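Long-range contacts in beta-1,4-galactanase (Thielavia heterothallica, PDB 1HJS), which hydrolyses the beta-1,4-galactosidic linkages of type I arabinogalactans as a family 53 glycoside hydrolase: residues A87-W98 and N134-T144; L74-Y82 and P127-E135. All blocks are in the same frame, centred on the assembly; numbering follows the deposited sequence.

Contact 1. Residues A87-W98 and N134-T144. With SO4 (sulfate ion), chain F; SO4 (sulfate ion), chain I.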
loop_
_atom_site.group_PDB
_atom_site.type_symbol
_atom_site.label_atom_id
_atom_site.label_comp_id
_atom_site.label_asym_id
_atom_site.label_seq_id
_atom_site.Cartn_x
_atom_site.Cartn_y
_atom_site.Cartn_z
ATOM N N ALA A 87 -4.889 -5.369 -8.453
ATOM C CA ALA A 87 -4.146 -6.596 -8.207
ATOM C C ALA A 87 -4.298 -6.952 -6.730
ATOM O O ALA A 87 -4.085 -6.113 -5.856
ATOM C CB ALA A 87 -2.665 -6.411 -8.558
ATOM N N ASP A 88 -4.692 -8.192 -6.465
ATOM C CA ASP A 88 -4.849 -8.681 -5.099
ATOM C C ASP A 88 -4.627 -10.198 -5.117
ATOM O O ASP A 88 -4.334 -10.765 -6.169
ATOM C CB ASP A 88 -6.236 -8.310 -4.540
ATOM C CG ASP A 88 -7.373 -8.753 -5.435
ATOM O OD1 ASP A 88 -7.422 -9.941 -5.808
ATOM O OD2 ASP A 88 -8.231 -7.902 -5.757
ATOM N N PRO A 89 -4.749 -10.876 -3.964
ATOM C CA PRO A 89 -4.533 -12.329 -3.950
ATOM C C PRO A 89 -5.428 -13.150 -4.878
ATOM O O PRO A 89 -5.118 -14.302 -5.177
ATOM C CB PRO A 89 -4.742 -12.697 -2.481
ATOM C CG PRO A 89 -4.300 -11.454 -1.759
ATOM C CD PRO A 89 -4.946 -10.365 -2.596
ATOM N N ALA A 90 -6.536 -12.568 -5.323
ATOM C CA ALA A 90 -7.451 -13.284 -6.206
ATOM C C ALA A 90 -7.408 -12.768 -7.638
ATOM O O ALA A 90 -8.111 -13.288 -8.507
ATOM C CB ALA A 90 -8.881 -13.188 -5.669
ATOM N N HIS A 91 -6.590 -11.747 -7.883
ATOM C CA HIS A 91 -6.473 -11.168 -9.222
ATOM C C HIS A 91 -5.090 -10.581 -9.478
ATOM O O HIS A 91 -4.694 -9.621 -8.831
ATOM C CB HIS A 91 -7.489 -10.035 -9.431
ATOM C CG HIS A 91 -8.895 -10.388 -9.060
ATOM N ND1 HIS A 91 -9.326 -10.450 -7.753
ATOM C CD2 HIS A 91 -9.966 -10.703 -9.826
ATOM C CE1 HIS A 91 -10.603 -10.790 -7.729
ATOM N NE2 HIS A 91 -11.015 -10.949 -8.974
ATOM N N GLN A 92 -4.362 -11.161 -10.422
ATOM C CA GLN A 92 -3.039 -10.662 -10.799
ATOM C C GLN A 92 -3.049 -10.796 -12.318
ATOM O O GLN A 92 -2.263 -11.536 -12.914
ATOM C CB GLN A 92 -1.925 -11.518 -10.181
ATOM C CG GLN A 92 -1.809 -11.439 -8.651
ATOM C CD GLN A 92 -1.263 -10.108 -8.142
ATOM O OE1 GLN A 92 -0.438 -9.468 -8.797
ATOM N NE2 GLN A 92 -1.703 -9.702 -6.955
ATOM N N THR A 93 -3.976 -10.072 -12.931
ATOM C CA THR A 93 -4.173 -10.113 -14.370
ATOM C C THR A 93 -3.041 -9.499 -15.173
ATOM O O THR A 93 -2.653 -8.348 -14.969
ATOM C CB THR A 93 -5.495 -9.430 -14.744
ATOM O OG1 THR A 93 -6.552 -9.994 -13.952
ATOM C CG2 THR A 93 -5.812 -9.648 -16.218
ATOM N N MET A 94 -2.526 -10.295 -16.098
ATOM C CA MET A 94 -1.437 -9.895 -16.970
ATOM C C MET A 94 -1.775 -8.603 -17.707
ATOM O O MET A 94 -2.882 -8.438 -18.223
ATOM C CB MET A 94 -1.185 -11.005 -17.995
ATOM C CG MET A 94 0.029 -10.804 -18.866
ATOM S SD MET A 94 1.514 -11.126 -17.933
ATOM C CE MET A 94 1.517 -12.939 -17.925
ATOM N N PRO A 95 -0.832 -7.653 -17.748
ATOM C CA PRO A 95 -1.120 -6.406 -18.464
ATOM C C PRO A 95 -1.345 -6.781 -19.929
ATOM O O PRO A 95 -0.690 -7.688 -20.441
ATOM C CB PRO A 95 0.159 -5.595 -18.273
ATOM C CG PRO A 95 0.654 -6.058 -16.934
ATOM C CD PRO A 95 0.432 -7.556 -16.997
ATOM N N ALA A 96 -2.265 -6.103 -20.605
ATOM C CA ALA A 96 -2.527 -6.422 -22.002
ATOM C C ALA A 96 -1.257 -6.228 -22.824
ATOM O O ALA A 96 -0.514 -5.275 -22.612
ATOM C CB ALA A 96 -3.645 -5.539 -22.543
ATOM N N GLY A 97 -1.003 -7.147 -23.749
ATOM C CA GLY A 97 0.177 -7.034 -24.588
ATOM C C GLY A 97 1.442 -7.669 -24.042
ATOM O O GLY A 97 2.418 -7.828 -24.776
ATOM N N TRP A 98 1.447 -8.033 -22.765
ATOM C CA TRP A 98 2.630 -8.650 -22.170
ATOM C C TRP A 98 2.692 -10.142 -22.489
ATOM O O TRP A 98 1.668 -10.823 -22.512
ATOM C CB TRP A 98 2.632 -8.440 -20.655
ATOM C CG TRP A 98 2.981 -7.034 -20.235
ATOM C CD1 TRP A 98 2.750 -5.882 -20.937
ATOM C CD2 TRP A 98 3.594 -6.636 -19.003
ATOM N NE1 TRP A 98 3.185 -4.791 -20.216
ATOM C CE2 TRP A 98 3.705 -5.225 -19.026
ATOM C CE3 TRP A 98 4.061 -7.332 -17.880
ATOM C CZ2 TRP A 98 4.263 -4.498 -17.965
ATOM C CZ3 TRP A 98 4.616 -6.609 -16.825
ATOM C CH2 TRP A 98 4.711 -5.205 -16.879
ATOM N N ASN A 134 1.441 -5.739 -5.690
ATOM C CA ASN A 134 0.492 -5.396 -4.635
ATOM C C ASN A 134 -0.150 -6.690 -4.152
ATOM O O ASN A 134 -0.778 -7.403 -4.939
ATOM C CB ASN A 134 -0.594 -4.455 -5.170
ATOM C CG ASN A 134 -1.546 -3.982 -4.077
ATOM O OD1 ASN A 134 -1.229 -3.071 -3.309
ATOM N ND2 ASN A 134 -2.709 -4.611 -3.994
ATOM N N GLU A 135 0.015 -6.986 -2.864
ATOM C CA GLU A 135 -0.534 -8.201 -2.251
ATOM C C GLU A 135 -0.277 -9.426 -3.124
ATOM O O GLU A 135 -1.211 -10.120 -3.524
ATOM C CB GLU A 135 -2.039 -8.044 -2.002
ATOM C CG GLU A 135 -2.389 -6.861 -1.103
ATOM C CD GLU A 135 -3.832 -6.883 -0.632
ATOM O OE1 GLU A 135 -4.670 -7.497 -1.322
ATOM O OE2 GLU A 135 -4.133 -6.278 0.418
ATOM N N ILE A 136 0.995 -9.699 -3.395
ATOM C CA ILE A 136 1.358 -10.825 -4.250
ATOM C C ILE A 136 1.471 -12.153 -3.506
ATOM O O ILE A 136 2.324 -12.987 -3.821
ATOM C CB ILE A 136 2.678 -10.534 -5.003
ATOM C CG1 ILE A 136 3.801 -10.205 -4.014
ATOM C CG2 ILE A 136 2.470 -9.371 -5.967
ATOM C CD1 ILE A 136 5.165 -10.024 -4.683
ATOM N N ARG A 137 0.585 -12.347 -2.531
ATOM C CA ARG A 137 0.554 -13.562 -1.717
ATOM C C ARG A 137 0.261 -14.818 -2.543
ATOM O O ARG A 137 0.629 -15.931 -2.155
ATOM C CB ARG A 137 -0.504 -13.413 -0.630
ATOM C CG ARG A 137 -0.538 -14.541 0.374
ATOM C CD ARG A 137 -1.943 -14.646 0.942
ATOM N NE ARG A 137 -2.800 -15.459 0.096
ATOM C CZ ARG A 137 -4.126 -15.387 0.071
ATOM N NH1 ARG A 137 -4.774 -14.520 0.841
ATOM N NH2 ARG A 137 -4.810 -16.211 -0.707
ATOM N N ALA A 138 -0.425 -14.644 -3.666
ATOM C CA ALA A 138 -0.727 -15.769 -4.546
ATOM C C ALA A 138 0.068 -15.577 -5.838
ATOM O O ALA A 138 -0.272 -16.122 -6.887
ATOM C CB ALA A 138 -2.225 -15.831 -4.836
ATOM N N GLY A 139 1.134 -14.785 -5.744
ATOM C CA GLY A 139 1.976 -14.524 -6.895
ATOM C C GLY A 139 1.575 -13.271 -7.649
ATOM O O GLY A 139 0.827 -12.426 -7.135
ATOM N N LEU A 140 2.074 -13.151 -8.873
ATOM C CA LEU A 140 1.778 -12.001 -9.719
ATOM C C LEU A 140 1.840 -12.433 -11.174
ATOM O O LEU A 140 2.269 -13.548 -11.473
ATOM C CB LEU A 140 2.809 -10.892 -9.488
ATOM C CG LEU A 140 4.224 -11.169 -10.019
ATOM C CD1 LEU A 140 5.020 -9.868 -10.045
ATOM C CD2 LEU A 140 4.918 -12.212 -9.152
ATOM N N LEU A 141 1.410 -11.552 -12.073
ATOM C CA LEU A 141 1.448 -11.828 -13.506
ATOM C C LEU A 141 1.029 -13.268 -13.810
ATOM O O LEU A 141 1.807 -14.054 -14.349
ATOM C CB LEU A 141 2.868 -11.565 -14.027
ATOM C CG LEU A 141 3.333 -10.115 -13.817
ATOM C CD1 LEU A 141 4.839 -10.002 -13.968
ATOM C CD2 LEU A 141 2.625 -9.216 -14.809
ATOM N N TRP A 142 -0.211 -13.597 -13.462
ATOM C CA TRP A 142 -0.748 -14.938 -13.664
ATOM C C TRP A 142 -0.909 -15.296 -15.133
ATOM O O TRP A 142 -1.170 -14.429 -15.967
ATOM C CB TRP A 142 -2.110 -15.064 -12.980
ATOM C CG TRP A 142 -2.072 -14.959 -11.498
ATOM C CD1 TRP A 142 -0.967 -14.882 -10.702
ATOM C CD2 TRP A 142 -3.201 -14.970 -10.619
ATOM N NE1 TRP A 142 -1.340 -14.847 -9.374
ATOM C CE2 TRP A 142 -2.707 -14.902 -9.299
ATOM C CE3 TRP A 142 -4.587 -15.037 -10.820
ATOM C CZ2 TRP A 142 -3.549 -14.898 -8.183
ATOM C CZ3 TRP A 142 -5.426 -15.033 -9.705
ATOM C CH2 TRP A 142 -4.901 -14.965 -8.408
ATOM N N PRO A 143 -0.785 -16.592 -15.465
ATOM C CA PRO A 143 -0.503 -17.696 -14.539
ATOM C C PRO A 143 0.992 -17.925 -14.376
ATOM O O PRO A 143 1.418 -18.764 -13.581
ATOM C CB PRO A 143 -1.164 -18.912 -15.205
ATOM C CG PRO A 143 -1.703 -18.413 -16.544
ATOM C CD PRO A 143 -1.035 -17.101 -16.821
ATOM N N THR A 144 1.781 -17.185 -15.146
ATOM C CA THR A 144 3.229 -17.332 -15.112
ATOM C C THR A 144 3.818 -17.202 -13.708
ATOM O O THR A 144 4.659 -18.008 -13.309
ATOM C CB THR A 144 3.901 -16.308 -16.043
ATOM O OG1 THR A 144 3.232 -16.313 -17.314
ATOM C CG2 THR A 144 5.374 -16.672 -16.254
HETATM S S SO4 F . 3.682 -1.394 -21.855
HETATM O O1 SO4 F . 4.591 -1.505 -20.517
HETATM O O2 SO4 F . 4.600 -1.627 -22.955
HETATM O O3 SO4 F . 2.710 -2.266 -21.810
HETATM O O4 SO4 F . 3.285 -0.009 -21.860
HETATM S S SO4 I . -13.669 -14.048 -9.081
HETATM O O1 SO4 I . -13.032 -12.591 -8.787
HETATM O O2 SO4 I . -12.697 -14.989 -8.568
HETATM O O3 SO4 I . -14.840 -14.157 -8.503
HETATM O O4 SO4 I . -13.674 -14.109 -10.517
HETATM O O HOH W 1 0.486 -8.967 -11.506
HETATM O O HOH W 2 0.877 -7.011 -8.118
HETATM O O HOH W 3 -3.595 -12.850 -16.418
#

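Contact 2. Residues L74-Y82 and P127-E135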
loop_
_atom_site.group_PDB
_atom_site.type_symbol
_atom_site.label_atom_id
_atom_site.label_comp_id
_atom_site.label_asym_id
_atom_site.label_seq_id
_atom_site.Cartn_x
_atom_site.Cartn_y
_atom_site.Cartn_z
ATOM N N LEU A 74 5.547 16.082 0.845
ATOM C CA LEU A 74 5.242 14.683 1.130
ATOM C C LEU A 74 6.071 13.710 0.300
ATOM O O LEU A 74 6.278 13.924 -0.890
ATOM C CB LEU A 74 3.758 14.410 0.868
ATOM C CG LEU A 74 2.727 15.256 1.621
ATOM C CD1 LEU A 74 1.323 14.953 1.102
ATOM C CD2 LEU A 74 2.822 14.963 3.110
ATOM N N GLY A 75 6.540 12.643 0.938
ATOM C CA GLY A 75 7.302 11.636 0.220
ATOM C C GLY A 75 6.315 10.796 -0.570
ATOM O O GLY A 75 5.119 10.808 -0.280
ATOM N N VAL A 76 6.799 10.063 -1.566
ATOM C CA VAL A 76 5.919 9.241 -2.386
ATOM C C VAL A 76 6.288 7.759 -2.362
ATOM O O VAL A 76 7.452 7.387 -2.503
ATOM C CB VAL A 76 5.909 9.742 -3.847
ATOM C CG1 VAL A 76 5.010 8.855 -4.710
ATOM C CG2 VAL A 76 5.422 11.186 -3.887
ATOM N N TYR A 77 5.268 6.927 -2.182
ATOM C CA TYR A 77 5.401 5.476 -2.135
ATOM C C TYR A 77 4.647 4.963 -3.363
ATOM O O TYR A 77 3.422 5.042 -3.434
ATOM C CB TYR A 77 4.784 4.981 -0.812
ATOM C CG TYR A 77 4.443 3.503 -0.645
ATOM C CD1 TYR A 77 4.587 2.577 -1.680
ATOM C CD2 TYR A 77 3.895 3.055 0.560
ATOM C CE1 TYR A 77 4.176 1.234 -1.517
ATOM C CE2 TYR A 77 3.485 1.735 0.731
ATOM C CZ TYR A 77 3.620 0.833 -0.307
ATOM O OH TYR A 77 3.141 -0.444 -0.136
ATOM N N ILE A 78 5.396 4.473 -4.344
ATOM C CA ILE A 78 4.813 3.948 -5.573
ATOM C C ILE A 78 4.500 2.462 -5.420
ATOM O O ILE A 78 5.370 1.661 -5.091
ATOM C CB ILE A 78 5.776 4.137 -6.773
ATOM C CG1 ILE A 78 5.883 5.624 -7.124
ATOM C CG2 ILE A 78 5.296 3.320 -7.972
ATOM C CD1 ILE A 78 4.593 6.238 -7.657
ATOM N N ASP A 79 3.246 2.105 -5.669
ATOM C CA ASP A 79 2.798 0.723 -5.562
ATOM C C ASP A 79 2.469 0.169 -6.943
ATOM O O ASP A 79 1.384 0.396 -7.468
ATOM C CB ASP A 79 1.568 0.659 -4.646
ATOM C CG ASP A 79 0.921 -0.720 -4.602
ATOM O OD1 ASP A 79 1.551 -1.709 -5.026
ATOM O OD2 ASP A 79 -0.228 -0.807 -4.121
ATOM N N PHE A 80 3.427 -0.539 -7.542
ATOM C CA PHE A 80 3.216 -1.135 -8.856
ATOM C C PHE A 80 2.329 -2.360 -8.722
ATOM O O PHE A 80 2.688 -3.305 -8.016
ATOM C CB PHE A 80 4.543 -1.596 -9.477
ATOM C CG PHE A 80 5.398 -0.485 -10.006
ATOM C CD1 PHE A 80 4.941 0.335 -11.032
ATOM C CD2 PHE A 80 6.681 -0.283 -9.501
ATOM C CE1 PHE A 80 5.754 1.344 -11.556
ATOM C CE2 PHE A 80 7.507 0.729 -10.019
ATOM C CZ PHE A 80 7.039 1.538 -11.047
ATOM N N HIS A 81 1.175 -2.348 -9.383
ATOM C CA HIS A 81 0.285 -3.503 -9.347
ATOM C C HIS A 81 0.659 -4.480 -10.462
ATOM O O HIS A 81 0.227 -5.634 -10.457
ATOM C CB HIS A 81 -1.183 -3.083 -9.519
ATOM C CG HIS A 81 -1.815 -2.559 -8.267
ATOM N ND1 HIS A 81 -3.124 -2.830 -7.927
ATOM C CD2 HIS A 81 -1.322 -1.781 -7.274
ATOM C CE1 HIS A 81 -3.408 -2.243 -6.777
ATOM N NE2 HIS A 81 -2.332 -1.600 -6.359
ATOM N N TYR A 82 1.474 -4.015 -11.408
ATOM C CA TYR A 82 1.884 -4.839 -12.541
ATOM C C TYR A 82 0.669 -5.519 -13.157
ATOM O O TYR A 82 0.641 -6.739 -13.359
ATOM C CB TYR A 82 2.919 -5.887 -12.113
ATOM C CG TYR A 82 4.247 -5.292 -11.670
ATOM C CD1 TYR A 82 4.869 -4.293 -12.420
ATOM C CD2 TYR A 82 4.901 -5.760 -10.527
ATOM C CE1 TYR A 82 6.112 -3.776 -12.047
ATOM C CE2 TYR A 82 6.149 -5.248 -10.145
ATOM C CZ TYR A 82 6.745 -4.258 -10.915
ATOM O OH TYR A 82 7.983 -3.766 -10.569
ATOM N N PRO A 127 10.588 8.390 -5.502
ATOM C CA PRO A 127 9.821 7.790 -4.406
ATOM C C PRO A 127 10.711 7.258 -3.292
ATOM O O PRO A 127 11.825 6.793 -3.538
ATOM C CB PRO A 127 9.008 6.688 -5.101
ATOM C CG PRO A 127 9.780 6.389 -6.344
ATOM C CD PRO A 127 10.299 7.734 -6.788
ATOM N N THR A 128 10.229 7.348 -2.058
ATOM C CA THR A 128 10.997 6.850 -0.927
ATOM C C THR A 128 10.799 5.342 -0.827
ATOM O O THR A 128 11.645 4.629 -0.296
ATOM C CB THR A 128 10.548 7.517 0.389
ATOM O OG1 THR A 128 9.121 7.462 0.490
ATOM C CG2 THR A 128 10.996 8.969 0.425
ATOM N N ILE A 129 9.677 4.871 -1.365
ATOM C CA ILE A 129 9.337 3.450 -1.343
ATOM C C ILE A 129 8.703 3.015 -2.659
ATOM O O ILE A 129 7.919 3.751 -3.260
ATOM C CB ILE A 129 8.310 3.127 -0.223
ATOM C CG1 ILE A 129 8.867 3.532 1.141
ATOM C CG2 ILE A 129 7.967 1.633 -0.241
ATOM C CD1 ILE A 129 7.868 3.345 2.280
ATOM N N VAL A 130 9.051 1.813 -3.103
ATOM C CA VAL A 130 8.470 1.246 -4.312
ATOM C C VAL A 130 8.171 -0.217 -4.022
ATOM O O VAL A 130 9.066 -0.964 -3.641
ATOM C CB VAL A 130 9.438 1.297 -5.519
ATOM C CG1 VAL A 130 8.829 0.548 -6.703
ATOM C CG2 VAL A 130 9.725 2.743 -5.904
ATOM N N SER A 131 6.914 -0.627 -4.169
ATOM C CA SER A 131 6.594 -2.027 -3.948
ATOM C C SER A 131 6.527 -2.684 -5.314
ATOM O O SER A 131 5.915 -2.151 -6.241
ATOM C CB SER A 131 5.252 -2.200 -3.213
ATOM O OG SER A 131 4.141 -1.867 -4.028
ATOM N N ILE A 132 7.196 -3.822 -5.451
ATOM C CA ILE A 132 7.169 -4.553 -6.706
ATOM C C ILE A 132 6.019 -5.554 -6.613
ATOM O O ILE A 132 6.214 -6.741 -6.336
ATOM C CB ILE A 132 8.523 -5.264 -6.975
ATOM C CG1 ILE A 132 8.992 -6.019 -5.731
ATOM C CG2 ILE A 132 9.568 -4.226 -7.373
ATOM C CD1 ILE A 132 10.330 -6.721 -5.908
ATOM N N GLY A 133 4.814 -5.035 -6.833
ATOM C CA GLY A 133 3.612 -5.840 -6.768
ATOM C C GLY A 133 2.722 -5.399 -5.613
ATOM O O GLY A 133 3.186 -4.759 -4.669
ATOM N N ASN A 134 1.441 -5.739 -5.690
ATOM C CA ASN A 134 0.492 -5.396 -4.635
ATOM C C ASN A 134 -0.150 -6.690 -4.152
ATOM O O ASN A 134 -0.778 -7.403 -4.939
ATOM C CB ASN A 134 -0.594 -4.455 -5.170
ATOM C CG ASN A 134 -1.546 -3.982 -4.077
ATOM O OD1 ASN A 134 -1.229 -3.071 -3.309
ATOM N ND2 ASN A 134 -2.709 -4.611 -3.994
ATOM N N GLU A 135 0.015 -6.986 -2.864
ATOM C CA GLU A 135 -0.534 -8.201 -2.251
ATOM C C GLU A 135 -0.277 -9.426 -3.124
ATOM O O GLU A 135 -1.211 -10.120 -3.524
ATOM C CB GLU A 135 -2.039 -8.044 -2.002
ATOM C CG GLU A 135 -2.389 -6.861 -1.103
ATOM C CD GLU A 135 -3.832 -6.883 -0.632
ATOM O OE1 GLU A 135 -4.670 -7.497 -1.322
ATOM O OE2 GLU A 135 -4.133 -6.278 0.418
HETATM O O HOH W 4 2.192 -2.067 -1.954
HETATM O O HOH W 5 -3.381 -1.005 -3.624
HETATM O O HOH W 2 0.877 -7.011 -8.118
#

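Contact 1. Residues A87-W98 and N134-T144
Gln92 meets Trp142 and Asn134 through a bent chain: CG beside the backbone N (chi1 -67°) and a bend at chi2 (-71°) carry the amide back to residues 134-140. Asn134 sends its CG anti to its own N (chi1 -175°), which brings ND2 to the carbonyl of Ala87. Both segments follow strands of the TIM barrel, 75-80 and 129-132, at the catalytic end, where Glu135 is assigned as the proton donor. Segment 87-98 is loop; 134-144 is mostly loop with a short, weakly bonded strand at 139-140. Asn134 ND2 donates to Ala87 O at 2.8 Å. Gln92 NE2 gives one bond to Asn134 O (3.2 Å), nearly in line with that carbonyl, and another to Asp88 O, from above its plane. Two waters donate to Gln92 OE1 and in turn accept from Asn134 N and Leu141 N. The amide is thus held at both ends. Gln92 CB sits over the five-membered ring of Trp142, 3.4 Å from its centroid. Pro89 lays its CB over one face of the Arg137 guanidinium, and Arg137 also forms a salt bridge to Asp180. Pro89 CD lies 3.2 Å from Glu135 OE1, while Glu135 OE2 is bonded to Ser212. Further along, Leu141 packs among Met94, Pro95 and Trp98. Leu141 CD2 is 3.5 Å from Pro95 CD and 3.8 Å from Met94 SD.

Contact 2. Residues L74-Y82 and P127-E135
His81 and Asn134 stack at the C-terminal ends of two neighbouring parallel strands, 75-80 and 129-132, of the eight-stranded TIM barrel. Asn134 CB lies over the imidazole face, 3.6 Å from the His81 ring centroid, and the amide and ring planes are only 13° apart. Asp79 sits beside them. Asp79 CG is anti to the backbone N (chi1 173°), which carries Asp79 OD2 to 2.6 Å from Asn134 OD1 and leaves Asp79 OD1 2.8 Å from Ser131 OG. His81 NE2 gives Asp79 OD2 a weak bond. A water in the plane of the imidazole joins NE2 to Asn134 OD1.

The next shell fixes these groups. Arg45 makes a salt bridge to Asp79, Asn134 ND2 is bonded to Ala87 O, and Ala87 N is hydrogen-bonded to His81 ND1. An alanine in place of His81 would probably leave the Asn134 amide without its stacking face, Asp79 without the weak NE2 bond, and Ala87 N without its side-chain acceptor.

Beneath this lies the strand pairing. Ile78 N donates to Ile129 O at 2.8 Å, Ser131 N to Ile78 O at 2.9 Å, and Phe80 N to Ser131 O. On the face with Asp79 and Ser131, Ile129 CG2 lies over the Tyr77 ring. A water links Tyr77 OH to Ser131 OG, and Arg45 NE is also bonded to Tyr77 OH. On the face toward the helices, Phe80 CE2 meets Val130 CG1 at 3.6 Å. Tyr82 runs alongside Ile132 and reaches Thr113 with its hydroxyl.

The barrel interior is therefore polar near Asn134, whose side chain is about 4 Å (nearest atoms) from that of Glu245, assigned as the nucleophile. Arg45 NH2 serves both Asp79 OD2 and, weakly, Asn134 OD1, which probably eases the close approach of these oxygens.

Contact 2 is the buried core of the pair, while contact 1 lies farther out and is only partly buried. Their centres are 16 Å apart, and they share Asn134 and Glu135. Contact 2 joins two strands of the barrel; contact 1 joins the segments that continue from them. The chemistry changes along the way. Contact 2 combines a regular ladder and an apolar outer face with a polar cluster at its C-terminal end. Contact 1 continues that cluster through side-chain-to-backbone bonds and bridging waters, and adds proline packing. The junction is direct: Leu141 CD2 and Pro95 CG pack on Tyr82 O. One water, bonded to Asn134 N, belongs to both contacts.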